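Local coordinates for probable protein phosphatase 2C 50 (Oryza sativa subsp. japonica, PDB 5ZCG) that probably dephosphorylates phosphoserine and phosphothreonine in proteins as a magnesium-dependent PP2C phosphatase of rice abscisic acid signalling, restrained by hormone-bound receptors, at residues V31-S36 against K89-M94; V147-L150 against H155-V158; V167-K172 against V263-I268; L208-M213 against D219-P224; R302-K307 against D311-I316. The protein carries 5 engineered substitutions. One frame throughout, in Å; residues are numbered along the deposited sequence.

Contact 1. Residues V31-S36 against K89-M94; sequences VRLLAS and KNLGEM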
# COMPACT_ATOMS: atom_id res chain seq x y z
N VAL A 31 -28.15 12.04 -8.89
CA VAL A 31 -28.59 11.52 -10.18
C VAL A 31 -28.01 12.34 -11.33
O VAL A 31 -27.87 11.83 -12.44
CB VAL A 31 -30.13 11.45 -10.20
CG1 VAL A 31 -30.65 11.00 -11.56
CG2 VAL A 31 -30.61 10.50 -9.11
N ARG A 32 -27.63 13.60 -11.06
CA ARG A 32 -26.95 14.42 -12.05
C ARG A 32 -25.58 13.85 -12.44
O ARG A 32 -24.95 14.38 -13.36
CB ARG A 32 -26.79 15.85 -11.53
CG ARG A 32 -28.11 16.61 -11.40
CD ARG A 32 -28.24 17.70 -12.45
NE ARG A 32 -27.45 18.88 -12.10
CZ ARG A 32 -26.62 19.50 -12.93
NH1 ARG A 32 -26.48 19.06 -14.18
NH2 ARG A 32 -25.94 20.56 -12.53
N LEU A 33 -25.10 12.82 -11.75
CA LEU A 33 -23.91 12.10 -12.19
C LEU A 33 -24.24 10.96 -13.15
O LEU A 33 -23.32 10.35 -13.71
CB LEU A 33 -23.14 11.54 -10.99
CG LEU A 33 -22.50 12.59 -10.07
CD1 LEU A 33 -21.88 11.92 -8.84
CD2 LEU A 33 -21.46 13.41 -10.83
N LEU A 34 -25.52 10.64 -13.35
CA LEU A 34 -25.94 9.53 -14.19
C LEU A 34 -26.73 9.95 -15.42
O LEU A 34 -26.69 9.24 -16.43
CB LEU A 34 -26.78 8.53 -13.38
CG LEU A 34 -26.13 7.98 -12.11
CD1 LEU A 34 -27.08 7.05 -11.37
CD2 LEU A 34 -24.82 7.26 -12.44
N ALA A 35 -27.46 11.07 -15.37
CA ALA A 35 -28.23 11.53 -16.52
C ALA A 35 -28.34 13.05 -16.48
O ALA A 35 -28.20 13.67 -15.42
CB ALA A 35 -29.61 10.87 -16.56
N SER A 36 -28.56 13.64 -17.65
CA SER A 36 -28.54 15.10 -17.71
C SER A 36 -29.80 15.68 -17.08
O SER A 36 -30.85 15.04 -16.99
CB SER A 36 -28.43 15.57 -19.16
OG SER A 36 -29.70 15.60 -19.79
N LYS A 89 -25.22 19.02 -3.74
CA LYS A 89 -25.64 20.39 -3.44
C LYS A 89 -25.00 21.38 -4.41
O LYS A 89 -25.66 22.33 -4.85
CB LYS A 89 -25.31 20.73 -1.99
CG LYS A 89 -25.98 19.81 -0.99
CD LYS A 89 -26.39 20.54 0.28
CE LYS A 89 -26.95 19.57 1.31
NZ LYS A 89 -25.89 19.01 2.19
N ASN A 90 -23.73 21.17 -4.77
CA ASN A 90 -23.08 22.11 -5.68
C ASN A 90 -23.50 21.90 -7.13
O ASN A 90 -23.48 22.86 -7.91
CB ASN A 90 -21.56 21.96 -5.60
CG ASN A 90 -20.99 22.36 -4.24
OD1 ASN A 90 -21.57 23.18 -3.53
ND2 ASN A 90 -19.85 21.78 -3.89
N LEU A 91 -23.91 20.69 -7.51
CA LEU A 91 -24.46 20.46 -8.83
C LEU A 91 -25.81 21.13 -8.99
O LEU A 91 -26.21 21.47 -10.11
CB LEU A 91 -24.58 18.96 -9.11
CG LEU A 91 -23.28 18.23 -9.49
CD1 LEU A 91 -23.57 16.77 -9.83
CD2 LEU A 91 -22.57 18.94 -10.64
N GLY A 92 -26.52 21.35 -7.88
CA GLY A 92 -27.71 22.18 -7.97
C GLY A 92 -27.43 23.61 -8.40
O GLY A 92 -28.37 24.32 -8.79
N GLU A 93 -26.17 24.05 -8.35
CA GLU A 93 -25.75 25.38 -8.78
C GLU A 93 -25.16 25.42 -10.18
O GLU A 93 -24.66 26.47 -10.60
CB GLU A 93 -24.74 25.94 -7.78
CG GLU A 93 -25.33 26.47 -6.50
CD GLU A 93 -24.27 27.00 -5.55
OE1 GLU A 93 -23.07 26.79 -5.82
OE2 GLU A 93 -24.65 27.61 -4.52
N MET A 94 -25.19 24.31 -10.93
CA MET A 94 -24.49 24.23 -12.21
C MET A 94 -25.44 23.78 -13.31
O MET A 94 -26.51 23.23 -13.05
CB MET A 94 -23.30 23.26 -12.13
CG MET A 94 -22.25 23.64 -11.11
SD MET A 94 -21.02 22.33 -10.89
CE MET A 94 -20.49 22.64 -9.21
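Arg32 reaches across to Leu91 with its aliphatic root and its charged end at once. Near the backbone, Arg32 CB rests on Leu91 CD1 at 3.8 Å. Beyond it the chain bends at both chi2 (-109°) and chi3 (-78°), which swings the guanidinium along the leucine to the backbone carbonyl behind it. There Arg32 NH2 donates to Leu91 O over 2.6 Å in an almost straight bond (178° at the hydrogen). The carbonyl oxygen lies in the guanidinium plane, at its edge, while the donor stands somewhat out of the plane of the carbonyl. Leu91 O is gripped a second time by Met94 N at 3.1 Å, the bond of the type I turn from Leu91 to Met94. Met94 CB also lies at the guanidinium edge, 3.8 Å from Arg32 NH2. In the alpha/beta sandwich of PP2C phosphatases this joins the loop between strand 18-28 and helix 37-41 to the C-terminal end of helix 67-91, where carbonyls turned outward would be expected to attract a cation. The other guanidinium nitrogens have partners too: Arg32 NE forms a salt bridge with Asp48 and Arg32 NH1 a hydrogen bond with Gly95 O, so the buried group is fixed from several directions. Arg37 bonds Met94 O and reaches Leu91 O more weakly. Next to this polar cluster Leu33 meets Leu91 at about a right angle, Leu33 CD2 lying 4.1 Å from Leu91 CD1, and His102 of helix 99-118 packs on both leucines.

Contact 2. Residues V147-L150 against H155-V158; sequences VVAL and HVVV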
# COMPACT_ATOMS: atom_id res chain seq x y z
N VAL A 147 -9.53 -0.69 -3.45
CA VAL A 147 -10.42 -0.94 -4.58
C VAL A 147 -11.84 -0.87 -4.03
O VAL A 147 -12.20 -1.63 -3.12
CB VAL A 147 -10.12 -2.27 -5.29
CG1 VAL A 147 -10.19 -3.46 -4.34
CG2 VAL A 147 -11.04 -2.46 -6.49
N VAL A 148 -12.62 0.08 -4.53
CA VAL A 148 -13.96 0.29 -4.01
C VAL A 148 -14.95 0.27 -5.16
O VAL A 148 -14.65 0.68 -6.29
CB VAL A 148 -14.09 1.60 -3.18
CG1 VAL A 148 -12.91 1.74 -2.21
CG2 VAL A 148 -14.21 2.81 -4.09
N ALA A 149 -16.15 -0.22 -4.86
CA ALA A 149 -17.26 -0.30 -5.79
C ALA A 149 -18.48 0.29 -5.12
O ALA A 149 -18.94 -0.21 -4.09
CB ALA A 149 -17.52 -1.75 -6.21
N LEU A 150 -18.97 1.38 -5.68
CA LEU A 150 -20.28 1.92 -5.35
C LEU A 150 -21.31 1.19 -6.20
O LEU A 150 -21.18 1.12 -7.43
CB LEU A 150 -20.31 3.42 -5.62
CG LEU A 150 -21.62 4.19 -5.44
CD1 LEU A 150 -21.31 5.61 -4.99
CD2 LEU A 150 -22.42 4.20 -6.74
N HIS A 155 -26.23 1.35 -11.73
CA HIS A 155 -24.83 1.52 -12.09
C HIS A 155 -23.92 0.93 -11.02
O HIS A 155 -24.28 0.85 -9.84
CB HIS A 155 -24.46 3.00 -12.28
CG HIS A 155 -25.13 3.64 -13.46
ND1 HIS A 155 -26.45 4.04 -13.45
CD2 HIS A 155 -24.66 3.94 -14.70
CE1 HIS A 155 -26.76 4.56 -14.63
NE2 HIS A 155 -25.69 4.51 -15.40
N VAL A 156 -22.73 0.52 -11.45
CA VAL A 156 -21.60 0.25 -10.56
C VAL A 156 -20.49 1.23 -10.91
O VAL A 156 -20.13 1.38 -12.08
CB VAL A 156 -21.12 -1.21 -10.71
CG1 VAL A 156 -19.87 -1.44 -9.87
CG2 VAL A 156 -22.23 -2.18 -10.34
N VAL A 157 -19.95 1.90 -9.89
CA VAL A 157 -18.83 2.83 -10.08
C VAL A 157 -17.64 2.32 -9.29
O VAL A 157 -17.71 2.14 -8.07
CB VAL A 157 -19.20 4.26 -9.65
CG1 VAL A 157 -18.10 5.23 -10.07
CG2 VAL A 157 -20.52 4.66 -10.25
N VAL A 158 -16.52 2.11 -9.98
CA VAL A 158 -15.34 1.50 -9.39
C VAL A 158 -14.23 2.54 -9.34
O VAL A 158 -13.97 3.22 -10.34
CB VAL A 158 -14.90 0.25 -10.17
CG1 VAL A 158 -13.49 -0.12 -9.79
CG2 VAL A 158 -15.87 -0.89 -9.90
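The beta hairpin of strands 143-151 and 155-161, part of one sheet of the PP2C sandwich, pairs Leu150 with Val157 and Ala149 with Val158. The strand segments run antiparallel at 159°, their axes 4.6 Å apart. Leu150 and Val157 form the hydrogen-bonded pair: Leu150 N donates to Val157 O at 2.8 Å and Val157 N to Leu150 O at 2.9 Å, both bonds lying in the plane of the accepting carbonyl. Ala149 and Val158 are the neighbouring non-hydrogen-bonded pair, where the backbones close up and Val158 CA-H points at Val148 O over 3.3 Å. On the sheet face that carries Leu150 and Val157, the two side chains lie alongside each other and point the same way. Leucine CG is anti to the backbone N (chi1 175°), which helps to bring Leu150 CD2 to 4.0 Å from Val157 CG2. Trp103 and Phe107 of helix 99-118 pack on Val157 from this side, so the pair belongs to the interface between sheet and helices. Strand 53-63 bonds the outer edge of 147-150, and strand 231-236 that of 155-158, so the hairpin sits inside the sheet. On the other face the Ala149 methyl stands beside Val156 and Val158, with Ala149 CB 4.1 Å from Val158 CG2.

Contact 3. Residues V167-K172 against V263-I268; sequences VLCRGK and VARRQI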
# COMPACT_ATOMS: atom_id res chain seq x y z
N VAL A 167 -13.49 -7.43 -10.51
CA VAL A 167 -13.89 -8.03 -11.77
C VAL A 167 -15.41 -8.19 -11.77
O VAL A 167 -16.01 -8.51 -10.73
CB VAL A 167 -13.19 -9.39 -12.01
CG1 VAL A 167 -13.60 -9.98 -13.35
CG2 VAL A 167 -11.68 -9.22 -11.95
N LEU A 168 -16.03 -7.92 -12.91
CA LEU A 168 -17.45 -8.14 -13.09
C LEU A 168 -17.65 -9.41 -13.91
O LEU A 168 -16.92 -9.66 -14.87
CB LEU A 168 -18.09 -6.94 -13.80
CG LEU A 168 -19.42 -7.15 -14.51
CD1 LEU A 168 -20.56 -7.16 -13.51
CD2 LEU A 168 -19.64 -6.08 -15.58
N CYS A 169 -18.60 -10.23 -13.50
CA CYS A 169 -19.00 -11.39 -14.27
C CYS A 169 -20.24 -11.00 -15.05
O CYS A 169 -21.29 -10.75 -14.46
CB CYS A 169 -19.25 -12.60 -13.37
SG CYS A 169 -19.58 -14.13 -14.29
N ARG A 170 -20.11 -10.88 -16.37
CA ARG A 170 -21.20 -10.48 -17.24
C ARG A 170 -21.34 -11.51 -18.34
O ARG A 170 -20.38 -11.78 -19.06
CB ARG A 170 -20.96 -9.09 -17.83
CG ARG A 170 -21.94 -8.69 -18.92
CD ARG A 170 -21.83 -7.21 -19.23
NE ARG A 170 -22.32 -6.38 -18.14
CZ ARG A 170 -22.23 -5.05 -18.10
NH1 ARG A 170 -21.66 -4.40 -19.10
NH2 ARG A 170 -22.70 -4.38 -17.06
N GLY A 171 -22.54 -12.07 -18.48
CA GLY A 171 -22.74 -13.15 -19.43
C GLY A 171 -21.79 -14.30 -19.15
O GLY A 171 -21.22 -14.87 -20.09
N LYS A 172 -21.58 -14.62 -17.87
CA LYS A 172 -20.64 -15.64 -17.40
C LYS A 172 -19.25 -15.45 -18.00
O LYS A 172 -18.49 -16.41 -18.16
CB LYS A 172 -21.18 -17.06 -17.62
CG LYS A 172 -21.21 -17.61 -19.04
CD LYS A 172 -22.18 -18.77 -19.16
CE LYS A 172 -22.15 -19.39 -20.54
NZ LYS A 172 -20.81 -19.95 -20.87
N VAL A 263 -16.15 -19.64 -10.87
CA VAL A 263 -16.34 -20.23 -9.55
C VAL A 263 -17.40 -19.46 -8.77
O VAL A 263 -18.30 -20.05 -8.17
CB VAL A 263 -15.00 -20.27 -8.79
CG1 VAL A 263 -15.24 -20.47 -7.31
CG2 VAL A 263 -14.12 -21.40 -9.34
N ALA A 264 -17.33 -18.12 -8.78
CA ALA A 264 -18.27 -17.33 -7.99
C ALA A 264 -19.70 -17.53 -8.47
O ALA A 264 -20.61 -17.79 -7.66
CB ALA A 264 -17.88 -15.85 -8.04
N ARG A 265 -19.92 -17.40 -9.78
CA ARG A 265 -21.28 -17.52 -10.30
C ARG A 265 -21.85 -18.92 -10.07
O ARG A 265 -23.00 -19.07 -9.62
CB ARG A 265 -21.29 -17.16 -11.79
CG ARG A 265 -22.44 -17.75 -12.57
CD ARG A 265 -22.28 -17.51 -14.07
NE ARG A 265 -23.48 -17.89 -14.80
CZ ARG A 265 -23.77 -19.14 -15.16
NH1 ARG A 265 -22.93 -20.13 -14.85
NH2 ARG A 265 -24.88 -19.41 -15.82
N ARG A 266 -21.04 -19.96 -10.29
CA ARG A 266 -21.56 -21.30 -10.15
C ARG A 266 -21.77 -21.63 -8.66
O ARG A 266 -22.71 -22.34 -8.30
CB ARG A 266 -20.63 -22.32 -10.81
CG ARG A 266 -20.60 -23.67 -10.12
CD ARG A 266 -19.82 -24.70 -10.90
NE ARG A 266 -18.44 -24.28 -11.11
CZ ARG A 266 -17.57 -24.02 -10.13
NH1 ARG A 266 -17.92 -24.13 -8.86
NH2 ARG A 266 -16.34 -23.64 -10.44
N GLN A 267 -20.94 -21.07 -7.77
CA GLN A 267 -21.15 -21.27 -6.33
C GLN A 267 -22.46 -20.64 -5.89
O GLN A 267 -23.19 -21.23 -5.08
CB GLN A 267 -19.96 -20.71 -5.55
CG GLN A 267 -18.81 -21.69 -5.44
CD GLN A 267 -19.23 -23.01 -4.81
OE1 GLN A 267 -19.73 -23.03 -3.68
NE2 GLN A 267 -19.02 -24.11 -5.53
N ILE A 268 -22.77 -19.44 -6.38
CA ILE A 268 -24.03 -18.80 -5.98
C ILE A 268 -25.22 -19.64 -6.46
O ILE A 268 -26.14 -19.96 -5.68
CB ILE A 268 -24.10 -17.36 -6.53
CG1 ILE A 268 -23.16 -16.44 -5.73
CG2 ILE A 268 -25.53 -16.85 -6.51
CD1 ILE A 268 -22.79 -15.14 -6.44
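Arg265 lays the end of its side chain over the root of Lys172: Arg265 NE and Arg265 CD both stand 3.7 Å from Lys172 CB. The arginine chain is extended from CG to NE, and its CG is anti to the backbone N (chi1 157°), so it spans the distance from helix 257-274 to the turn that follows strand 165-170. Lys172 CB comes over one face of the guanidinium, and Lys172 CD lies above the centre of that face, 4.3 Å from the plane. Gly171 and Lys172 both have left-handed backbone angles, which turn the chain back into strand 173-176 and probably help to set the lysine methylenes against the arginine. Nearer the helix backbone, Cys169 SG faces Arg265 CB at 4.3 Å, a loose van der Waals contact at the buried edge of this helix-on-sheet packing, in which Cys169 also touches Cys261. A serine in place of Arg265 would probably leave the Lys172 methylenes without the guanidinium over them and Asp242 without its weak ion-pair partner. Asp242 serves both segments: it accepts a hydrogen bond from Lys172 N and makes a long, weak ion pair with Arg265 NE. The two cationic ends diverge, Lys172 NZ lying 6.4 Å from Arg265 NH1, so the contact rests on aliphatic carbon against a guanidinium face, with the like charges held apart and the nearby carboxylate likely to ease their proximity.

Contact 4. Residues L208-M213 against D219-P224; sequences LGVLAM and DRYLKP. Engineered in segment 208-213: Leu208 (natural residue Ser), Val210 (natural residue Ile).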
# COMPACT_ATOMS: atom_id res chain seq x y z
N LEU A 208 11.48 2.41 -7.32
CA LEU A 208 12.81 2.50 -6.71
C LEU A 208 13.36 1.13 -6.33
O LEU A 208 14.33 1.04 -5.58
CB LEU A 208 12.82 3.42 -5.49
CG LEU A 208 12.09 4.77 -5.59
CD1 LEU A 208 12.36 5.61 -4.35
CD2 LEU A 208 12.49 5.53 -6.83
N GLY A 209 12.76 0.05 -6.84
CA GLY A 209 13.13 -1.29 -6.44
C GLY A 209 12.51 -1.77 -5.15
O GLY A 209 12.82 -2.88 -4.71
N VAL A 210 11.63 -0.98 -4.54
CA VAL A 210 11.11 -1.25 -3.20
C VAL A 210 9.67 -1.77 -3.24
O VAL A 210 9.38 -2.86 -2.74
CB VAL A 210 11.23 -0.01 -2.29
CG1 VAL A 210 10.58 -0.27 -0.94
CG2 VAL A 210 12.69 0.39 -2.12
N LEU A 211 8.76 -1.02 -3.85
CA LEU A 211 7.33 -1.26 -3.74
C LEU A 211 6.78 -1.73 -5.07
O LEU A 211 7.02 -1.10 -6.11
CB LEU A 211 6.60 0.02 -3.30
CG LEU A 211 5.14 -0.07 -2.86
CD1 LEU A 211 5.05 -0.67 -1.46
CD2 LEU A 211 4.49 1.29 -2.88
N ALA A 212 6.05 -2.85 -5.05
CA ALA A 212 5.57 -3.50 -6.25
C ALA A 212 4.26 -2.92 -6.76
O ALA A 212 3.53 -3.60 -7.48
CB ALA A 212 5.42 -5.01 -6.01
N MET A 213 3.96 -1.68 -6.41
CA MET A 213 2.80 -0.97 -6.90
C MET A 213 3.16 0.50 -7.09
O MET A 213 3.98 1.05 -6.35
CB MET A 213 1.60 -1.08 -5.95
CG MET A 213 1.83 -0.42 -4.59
SD MET A 213 0.39 -0.62 -3.53
CE MET A 213 -0.26 -2.10 -4.24
N ASP A 219 2.21 5.48 2.37
CA ASP A 219 3.54 5.37 1.77
C ASP A 219 4.11 6.75 1.44
O ASP A 219 4.64 6.98 0.34
CB ASP A 219 3.51 4.50 0.52
CG ASP A 219 3.12 3.06 0.81
OD1 ASP A 219 3.69 2.47 1.74
OD2 ASP A 219 2.24 2.53 0.10
N ARG A 220 4.01 7.68 2.39
CA ARG A 220 4.49 9.04 2.11
C ARG A 220 5.99 9.10 1.88
O ARG A 220 6.47 10.10 1.34
CB ARG A 220 4.08 10.00 3.22
CG ARG A 220 4.67 9.73 4.60
CD ARG A 220 3.97 10.60 5.64
NE ARG A 220 4.42 10.36 7.01
CZ ARG A 220 3.81 9.56 7.88
NH1 ARG A 220 2.71 8.90 7.54
NH2 ARG A 220 4.30 9.42 9.10
N TYR A 221 6.75 8.06 2.25
CA TYR A 221 8.18 8.07 1.97
C TYR A 221 8.48 7.82 0.50
O TYR A 221 9.62 8.06 0.07
CB TYR A 221 8.91 7.05 2.84
CG TYR A 221 8.80 5.61 2.36
CD1 TYR A 221 7.56 4.99 2.23
CD2 TYR A 221 9.93 4.86 2.07
CE1 TYR A 221 7.46 3.67 1.81
CE2 TYR A 221 9.84 3.55 1.65
CZ TYR A 221 8.60 2.96 1.53
OH TYR A 221 8.50 1.65 1.11
N LEU A 222 7.50 7.37 -0.29
CA LEU A 222 7.70 7.10 -1.70
C LEU A 222 7.04 8.15 -2.59
O LEU A 222 6.94 7.94 -3.81
CB LEU A 222 7.19 5.70 -2.05
CG LEU A 222 8.14 4.59 -1.61
CD1 LEU A 222 7.57 3.21 -1.89
CD2 LEU A 222 9.48 4.75 -2.31
N LYS A 223 6.57 9.25 -2.02
CA LYS A 223 6.05 10.33 -2.83
C LYS A 223 7.21 11.12 -3.44
O LYS A 223 8.29 11.20 -2.85
CB LYS A 223 5.18 11.26 -1.98
CG LYS A 223 3.82 10.66 -1.62
CD LYS A 223 3.00 11.59 -0.75
CE LYS A 223 1.83 10.86 -0.10
NZ LYS A 223 1.10 9.99 -1.06
N PRO A 224 7.02 11.71 -4.63
CA PRO A 224 5.77 11.76 -5.40
C PRO A 224 5.61 10.60 -6.38
O PRO A 224 4.78 10.69 -7.29
CB PRO A 224 5.91 13.07 -6.16
CG PRO A 224 7.39 13.12 -6.47
CD PRO A 224 8.10 12.43 -5.32
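Asp219 OD2 is gripped by Ser216 OG and His63 NE2 through hydrogen bonds, while Leu211 CD2 lies against it at 3.9 Å. Leu211 belongs with Val210 to a classic beta bulge, the two together facing one residue of strand 205-207, in what is probably the flap region of the PP2C fold. Most of the remaining contact is apolar and centres on Leu222, whose two methyls separate to different partners. Leu222 CD1 sits 3.6 Å from Leu211 CB. Leu222 CD2 meets Leu208 CD1, also at 3.6 Å, the two chains sliding past each other in opposite directions. Leu222 CG lies over the centre of the Tyr221 ring, 3.5 Å above its plane. An alanine at Leu222 would probably open a gap between Leu208 and Leu211 and leave that face of the tyrosine without its cover. Leu208 and Val210 are engineered, replacing serine and isoleucine. A chain of another protein, probably an abscisic acid receptor, packs on Leu208, Val210, Leu211 and Tyr221; the side chain of Val210 is about 7 Å from the bound hormone. With CG between the backbone N and the carbonyl carbon (chi1 78°), the Tyr221 ring is set beneath Leu222 and has Asp219 OD1 in plane at its edge. The ring's far end crosses the valine, with Tyr221 OH 3.5 Å from Val210 CG1.

Contact 5. Residues R302-K307 against D311-I316; sequences RLALKK and DNITVI. With MG (magnesium ion), chain E.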
# COMPACT_ATOMS: atom_id res chain seq x y z
N ARG A 302 -10.71 -20.22 -0.12
CA ARG A 302 -10.11 -21.54 0.06
C ARG A 302 -9.40 -22.01 -1.21
O ARG A 302 -8.36 -22.67 -1.12
CB ARG A 302 -11.18 -22.54 0.49
CG ARG A 302 -11.39 -22.61 2.00
CD ARG A 302 -12.86 -22.69 2.37
NE ARG A 302 -13.65 -23.43 1.40
CZ ARG A 302 -14.97 -23.52 1.42
NH1 ARG A 302 -15.66 -22.91 2.37
NH2 ARG A 302 -15.61 -24.23 0.49
N LEU A 303 -9.93 -21.66 -2.38
CA LEU A 303 -9.27 -21.97 -3.64
C LEU A 303 -7.90 -21.32 -3.71
O LEU A 303 -6.90 -21.97 -4.03
CB LEU A 303 -10.13 -21.49 -4.81
CG LEU A 303 -9.54 -21.62 -6.21
CD1 LEU A 303 -9.03 -23.05 -6.44
CD2 LEU A 303 -10.56 -21.24 -7.26
N ALA A 304 -7.83 -20.02 -3.40
CA ALA A 304 -6.55 -19.33 -3.41
C ALA A 304 -5.57 -20.00 -2.45
O ALA A 304 -4.39 -20.17 -2.77
CB ALA A 304 -6.73 -17.85 -3.04
N LEU A 305 -6.05 -20.38 -1.27
CA LEU A 305 -5.18 -21.10 -0.33
C LEU A 305 -4.67 -22.40 -0.94
O LEU A 305 -3.48 -22.70 -0.87
CB LEU A 305 -5.93 -21.37 0.97
CG LEU A 305 -5.87 -20.27 2.02
CD1 LEU A 305 -6.66 -20.66 3.26
CD2 LEU A 305 -4.42 -19.96 2.38
N LYS A 306 -5.57 -23.16 -1.57
CA LYS A 306 -5.19 -24.46 -2.14
C LYS A 306 -4.16 -24.32 -3.26
O LYS A 306 -3.33 -25.22 -3.45
CB LYS A 306 -6.44 -25.18 -2.65
CG LYS A 306 -6.21 -26.62 -3.11
CD LYS A 306 -5.67 -27.52 -2.00
CE LYS A 306 -5.57 -28.97 -2.47
NZ LYS A 306 -4.89 -29.86 -1.48
N LYS A 307 -4.20 -23.23 -4.02
CA LYS A 307 -3.29 -23.05 -5.14
C LYS A 307 -1.98 -22.38 -4.74
O LYS A 307 -1.20 -21.98 -5.61
CB LYS A 307 -3.96 -22.25 -6.26
CG LYS A 307 -5.35 -22.78 -6.63
CD LYS A 307 -5.82 -22.29 -7.99
CE LYS A 307 -4.69 -22.12 -8.99
NZ LYS A 307 -5.21 -21.84 -10.36
N ASP A 311 -0.13 -15.00 0.57
CA ASP A 311 -0.51 -13.73 1.16
C ASP A 311 -1.81 -13.82 1.95
O ASP A 311 -2.52 -14.83 1.96
CB ASP A 311 -0.66 -12.69 0.05
CG ASP A 311 -0.42 -11.28 0.52
OD1 ASP A 311 -0.40 -11.04 1.75
OD2 ASP A 311 -0.28 -10.40 -0.35
N ASN A 312 -2.13 -12.71 2.62
CA ASN A 312 -3.49 -12.50 3.08
C ASN A 312 -4.43 -12.58 1.88
O ASN A 312 -4.07 -12.20 0.76
CB ASN A 312 -3.65 -11.13 3.75
CG ASN A 312 -2.65 -10.89 4.87
OD1 ASN A 312 -2.35 -9.74 5.21
ND2 ASN A 312 -2.14 -11.96 5.47
N ILE A 313 -5.62 -13.11 2.11
CA ILE A 313 -6.62 -13.25 1.05
C ILE A 313 -7.91 -12.63 1.54
O ILE A 313 -8.40 -12.97 2.62
CB ILE A 313 -6.85 -14.73 0.67
CG1 ILE A 313 -5.53 -15.41 0.29
CG2 ILE A 313 -7.85 -14.82 -0.47
CD1 ILE A 313 -5.58 -16.94 0.38
N THR A 314 -8.47 -11.71 0.76
CA THR A 314 -9.75 -11.09 1.08
C THR A 314 -10.58 -11.05 -0.19
O THR A 314 -10.10 -10.60 -1.23
CB THR A 314 -9.57 -9.69 1.66
OG1 THR A 314 -8.98 -9.82 2.96
CG2 THR A 314 -10.91 -8.98 1.80
N VAL A 315 -11.80 -11.56 -0.11
CA VAL A 315 -12.69 -11.68 -1.25
C VAL A 315 -14.07 -11.20 -0.84
O VAL A 315 -14.64 -11.69 0.15
CB VAL A 315 -12.77 -13.14 -1.77
CG1 VAL A 315 -13.64 -13.22 -3.01
CG2 VAL A 315 -11.36 -13.71 -2.04
N ILE A 316 -14.62 -10.25 -1.59
CA ILE A 316 -16.02 -9.87 -1.49
C ILE A 316 -16.69 -10.27 -2.79
O ILE A 316 -16.20 -9.95 -3.88
CB ILE A 316 -16.20 -8.36 -1.24
CG1 ILE A 316 -15.54 -7.93 0.07
CG2 ILE A 316 -17.68 -8.02 -1.22
CD1 ILE A 316 -15.65 -6.42 0.32
MG MG E . -1.63 -8.77 -0.73
O HOH W 1 -3.43 -9.56 0.05
O HOH W 2 0.03 -8.08 -1.37
O HOH W 3 -0.65 -8.46 1.06
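Ile313 drives its CD1 methyl against helix 291-306, where Ala304 CB and Leu305 CG each lie 3.7 Å from Ile313 CD1. The helix covers the start of strand 313-319 in the five-stranded antiparallel sheet of the PP2C sandwich, and this small apolar contact is the direct tie between the two segments. Ala304 points its methyl toward the strand; Leu305 comes from the flank, crossing the isoleucine at a slant, with Leu305 CD2 also near the same methyl. The torsions of Ile313 suit both partners: CG1 is anti to the carbonyl carbon (chi1 -55°) and carries CD1 to the helix, while Ile313 CG2 stays 4.1 Å from Ala304 CB. Thr9 of strand 3-9 bonds the backbone of Ile313; Ser248, just after strand 241-247, bonds that of Thr314, and Leu246 within that strand bonds Ile316. One residue before the isoleucine, Asn312 is anchored through its side-chain amide, OD1 taking a bond from Glu17 N and ND2 giving one to Arg10 O. Next to it Asp311 extends to a magnesium ion, Asp311 OD2 binding the metal at 2.2 Å. Asp61, Asp249 and three waters supply the other ligands, making six in all. Asn312 takes part in the second shell: its carbonyl accepts a hydrogen bond from a metal-bound water, 2.8 Å from Asn312 O. The other carboxylate oxygen of Asp311 is turned back to the chain, where Asn312 N donates to Asp311 OD1 over 2.6 Å, approaching on the anti side and 35° out of the carboxylate plane.

In the fold
Contacts 2, 3 and 5 involve the two sheets, while contacts 1 and 4 lie in the loops around them, contact 1 also reaching helix 67-91. Contact 2 is the innermost, about 7 Å from the centre of the chain, and contact 1 touches it where Leu34 CD1 packs 3.7 Å from His155 ND1. Contacts 3 and 5 share a sheet; their consecutive helices meet at Val263 CG2 and Leu303 CD2, 4.1 Å apart. Contact 5 carries a magnesium ligand, while Leu211 of contact 4 has its side chain about 9 Å from a magnesium ion. Contact 4 packs on the partner protein and lies near the hormone. Contacts 1 and 5 are farthest apart, their centres about 40 Å from each other.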